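Local coordinates for formiminoglutamase (Trypanosoma cruzi, PDB 4MYK), which hydrolyses N-formimino-L-glutamate to L-glutamate and formamide, acting as an arginase-like manganese metalloenzyme, at residues G141-R152 with T164-F175. The protein carries 1 engineered substitution. Sequence-based numbering, arbitrary orientation.
Sequences GVINVDSHLDVR and TPFRQLLEESSF. With MN (manganese (II) ion), chain C.
The CB of N144 lies over one face of the F166 ring, 4.0 Å from its centroid and 21° off the normal, a CH-pi contact. With CG anti to the backbone N (chi1 -178°), the N144 side chain extends across that ring. Its ND2 donates to E182 OE1, its main polar partner, and only weakly to D146 OD2. V142 divides its methyls between two rings: CG1 meets F166 CE1 at 3.9 Å, while CG2 touches F175 CE1 at 3.7 Å.

Polar links gather at the loop. R152 NE meets D150 OD1 on its syn side at 2.8 Å in a salt bridge, and T164 OG1 gives the same oxygen a weak bond of 3.3 Å. One water bridges D150 O and F166 N, joining the loop to the backbone of segment 164-175. The R167 guanidinium lies with one face toward V151 O, and Y197 adds a cation-pi contact.

One of two manganese ions is bound by D146 OD1 (2.2 Å) and H148 ND1 (2.3 Å), with D236 and D238 completing the protein ligands; D146 and D236 also serve the other ion, with N122. H148 N donates to D146 OD1 in an Asx turn, helping to fix that carboxylate.

This metal-bearing loop at a strand's C-terminal end is characteristic of the arginase fold. Strand 141-145 runs between parallel strands 231-236 and 180-185; helix 165-170 packs against one sheet face, while I143 meets helix 216-227.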
# COMPACT_ATOMS: atom_id res chain seq x y z
N GLY A 141 25.28 17.80 13.59
CA GLY A 141 24.30 16.78 13.94
C GLY A 141 23.97 15.91 12.73
O GLY A 141 24.07 16.35 11.59
N VAL A 142 23.57 14.67 12.98
CA VAL A 142 23.27 13.73 11.90
C VAL A 142 22.04 12.87 12.22
O VAL A 142 21.93 12.30 13.30
CB VAL A 142 24.49 12.81 11.58
CG1 VAL A 142 24.14 11.79 10.46
CG2 VAL A 142 25.71 13.62 11.23
N ILE A 143 21.11 12.80 11.26
CA ILE A 143 20.00 11.85 11.36
C ILE A 143 19.98 10.86 10.19
O ILE A 143 20.01 11.25 9.02
CB ILE A 143 18.62 12.56 11.54
CG1 ILE A 143 17.49 11.53 11.54
CG2 ILE A 143 18.40 13.64 10.48
CD1 ILE A 143 16.13 12.13 11.88
N ASN A 144 19.97 9.57 10.53
CA ASN A 144 19.84 8.50 9.54
C ASN A 144 18.41 7.95 9.55
O ASN A 144 18.03 7.20 10.47
CB ASN A 144 20.88 7.39 9.81
CG ASN A 144 20.83 6.24 8.78
OD1 ASN A 144 20.46 6.43 7.63
ND2 ASN A 144 21.21 5.05 9.22
N VAL A 145 17.62 8.35 8.55
CA VAL A 145 16.31 7.77 8.27
C VAL A 145 16.53 6.49 7.47
O VAL A 145 16.95 6.53 6.30
CB VAL A 145 15.41 8.72 7.46
CG1 VAL A 145 14.01 8.10 7.24
CG2 VAL A 145 15.30 10.08 8.15
N ASP A 146 16.25 5.35 8.10
CA ASP A 146 16.69 4.08 7.57
C ASP A 146 16.03 2.97 8.35
O ASP A 146 16.01 3.01 9.58
CB ASP A 146 18.20 4.00 7.71
CG ASP A 146 18.80 2.92 6.87
OD1 ASP A 146 18.05 2.09 6.32
OD2 ASP A 146 20.04 2.92 6.75
N SER A 147 15.47 1.99 7.64
CA SER A 147 14.87 0.82 8.29
C SER A 147 15.97 -0.06 8.85
O SER A 147 15.73 -0.95 9.65
CB SER A 147 13.98 0.04 7.32
OG SER A 147 14.71 -0.49 6.23
N HIS A 148 17.19 0.22 8.39
CA HIS A 148 18.37 -0.53 8.79
C HIS A 148 19.22 0.28 9.76
O HIS A 148 19.26 1.51 9.72
CB HIS A 148 19.21 -0.95 7.56
CG HIS A 148 18.45 -1.76 6.56
ND1 HIS A 148 18.03 -1.25 5.35
CD2 HIS A 148 18.01 -3.04 6.59
CE1 HIS A 148 17.38 -2.19 4.68
NE2 HIS A 148 17.35 -3.28 5.41
N LEU A 149 19.87 -0.44 10.66
CA LEU A 149 20.84 0.11 11.57
C LEU A 149 22.06 -0.80 11.45
O LEU A 149 22.21 -1.76 12.19
CB LEU A 149 20.26 0.15 12.98
CG LEU A 149 21.10 0.02 14.24
CD1 LEU A 149 22.47 0.69 14.12
CD2 LEU A 149 20.31 0.56 15.43
N ASP A 150 22.91 -0.49 10.46
CA ASP A 150 24.05 -1.33 10.10
C ASP A 150 25.35 -0.58 10.35
O ASP A 150 25.70 0.36 9.63
CB ASP A 150 23.94 -1.75 8.64
CG ASP A 150 25.03 -2.72 8.23
OD1 ASP A 150 26.01 -2.88 8.98
OD2 ASP A 150 24.91 -3.31 7.14
N VAL A 151 26.09 -1.00 11.37
CA VAL A 151 27.23 -0.21 11.79
C VAL A 151 28.43 -1.07 12.18
O VAL A 151 29.09 -0.80 13.17
CB VAL A 151 26.84 0.77 12.92
CG1 VAL A 151 27.89 1.82 13.10
CG2 VAL A 151 25.51 1.44 12.59
N ARG A 152 28.71 -2.10 11.38
CA ARG A 152 29.78 -3.07 11.67
C ARG A 152 31.20 -2.52 11.49
O ARG A 152 31.97 -2.98 10.64
CB ARG A 152 29.58 -4.29 10.78
CG ARG A 152 29.41 -3.93 9.32
CD ARG A 152 28.86 -5.10 8.53
NE ARG A 152 27.42 -5.25 8.69
CZ ARG A 152 26.75 -6.36 8.38
NH1 ARG A 152 27.41 -7.42 7.92
NH2 ARG A 152 25.44 -6.41 8.56
N THR A 164 29.57 0.47 5.69
CA THR A 164 28.90 0.98 6.89
C THR A 164 29.20 2.45 7.18
O THR A 164 30.03 2.78 8.04
CB THR A 164 29.21 0.11 8.14
OG1 THR A 164 28.61 -1.18 7.99
CG2 THR A 164 28.64 0.76 9.37
N PRO A 165 28.50 3.36 6.48
CA PRO A 165 28.77 4.81 6.50
C PRO A 165 28.70 5.49 7.88
O PRO A 165 29.41 6.47 8.11
CB PRO A 165 27.69 5.39 5.57
CG PRO A 165 26.66 4.31 5.42
CD PRO A 165 27.40 3.02 5.56
N PHE A 166 27.87 4.99 8.78
CA PHE A 166 27.65 5.70 10.04
C PHE A 166 28.55 5.20 11.15
O PHE A 166 28.78 5.88 12.14
CB PHE A 166 26.17 5.69 10.40
CG PHE A 166 25.33 6.44 9.41
CD1 PHE A 166 25.42 7.82 9.34
CD2 PHE A 166 24.52 5.78 8.51
CE1 PHE A 166 24.68 8.52 8.43
CE2 PHE A 166 23.77 6.49 7.59
CZ PHE A 166 23.85 7.86 7.55
N ARG A 167 29.09 4.01 10.96
CA ARG A 167 30.20 3.56 11.78
C ARG A 167 31.31 4.58 11.59
O ARG A 167 31.87 5.08 12.56
CB ARG A 167 30.67 2.16 11.36
CG ARG A 167 31.88 1.61 12.10
CD ARG A 167 31.86 1.94 13.58
NE ARG A 167 31.66 0.77 14.44
CZ ARG A 167 32.38 -0.35 14.41
NH1 ARG A 167 33.36 -0.51 13.53
NH2 ARG A 167 32.11 -1.33 15.25
N GLN A 168 31.58 4.92 10.33
CA GLN A 168 32.67 5.83 9.98
C GLN A 168 32.50 7.17 10.63
O GLN A 168 33.48 7.79 11.05
CB GLN A 168 32.75 6.03 8.47
CG GLN A 168 33.33 4.85 7.75
CD GLN A 168 33.47 5.08 6.27
OE1 GLN A 168 32.83 4.40 5.46
NE2 GLN A 168 34.33 6.03 5.89
N LEU A 169 31.27 7.63 10.71
CA LEU A 169 31.03 8.94 11.29
C LEU A 169 31.10 8.88 12.83
O LEU A 169 31.68 9.75 13.47
CB LEU A 169 29.74 9.54 10.72
CG LEU A 169 29.79 9.59 9.18
CD1 LEU A 169 28.42 9.86 8.53
CD2 LEU A 169 30.86 10.58 8.63
N LEU A 170 30.54 7.83 13.42
CA LEU A 170 30.64 7.66 14.87
C LEU A 170 32.09 7.53 15.33
O LEU A 170 32.44 7.92 16.44
CB LEU A 170 29.84 6.45 15.34
CG LEU A 170 28.33 6.64 15.25
CD1 LEU A 170 27.61 5.33 15.53
CD2 LEU A 170 27.89 7.75 16.20
N GLU A 171 32.93 6.99 14.45
CA GLU A 171 34.34 6.84 14.75
C GLU A 171 35.13 8.14 14.57
O GLU A 171 36.34 8.15 14.78
CB GLU A 171 34.97 5.72 13.92
CG GLU A 171 34.45 4.34 14.24
CD GLU A 171 35.37 3.25 13.75
OE1 GLU A 171 35.05 2.61 12.73
OE2 GLU A 171 36.42 3.03 14.40
N GLU A 172 34.45 9.22 14.18
CA GLU A 172 35.11 10.51 14.01
C GLU A 172 35.34 11.24 15.33
O GLU A 172 34.42 11.37 16.14
CB GLU A 172 34.29 11.41 13.07
CG GLU A 172 34.24 10.94 11.63
CD GLU A 172 35.51 11.26 10.87
OE1 GLU A 172 36.27 12.14 11.34
OE2 GLU A 172 35.74 10.63 9.82
N SER A 173 36.57 11.72 15.54
CA SER A 173 36.91 12.50 16.72
C SER A 173 35.97 13.68 16.90
O SER A 173 35.45 13.92 17.98
CB SER A 173 38.34 13.05 16.61
OG SER A 173 39.30 12.02 16.52
N SER A 174 35.77 14.42 15.81
CA SER A 174 35.04 15.68 15.87
C SER A 174 33.56 15.53 16.18
O SER A 174 32.94 16.44 16.74
CB SER A 174 35.22 16.42 14.54
OG SER A 174 34.99 15.54 13.46
N PHE A 175 32.99 14.37 15.84
CA PHE A 175 31.54 14.20 15.86
C PHE A 175 31.00 13.63 17.16
O PHE A 175 31.44 12.56 17.60
CB PHE A 175 31.09 13.31 14.70
CG PHE A 175 29.61 13.05 14.68
CD1 PHE A 175 28.70 14.12 14.56
CD2 PHE A 175 29.11 11.76 14.80
CE1 PHE A 175 27.32 13.89 14.56
CE2 PHE A 175 27.73 11.51 14.80
CZ PHE A 175 26.83 12.58 14.68
MN MN C . 18.31 0.86 4.55
O HOH W 1 26.05 2.60 8.54
O HOH W 2 20.62 0.20 4.43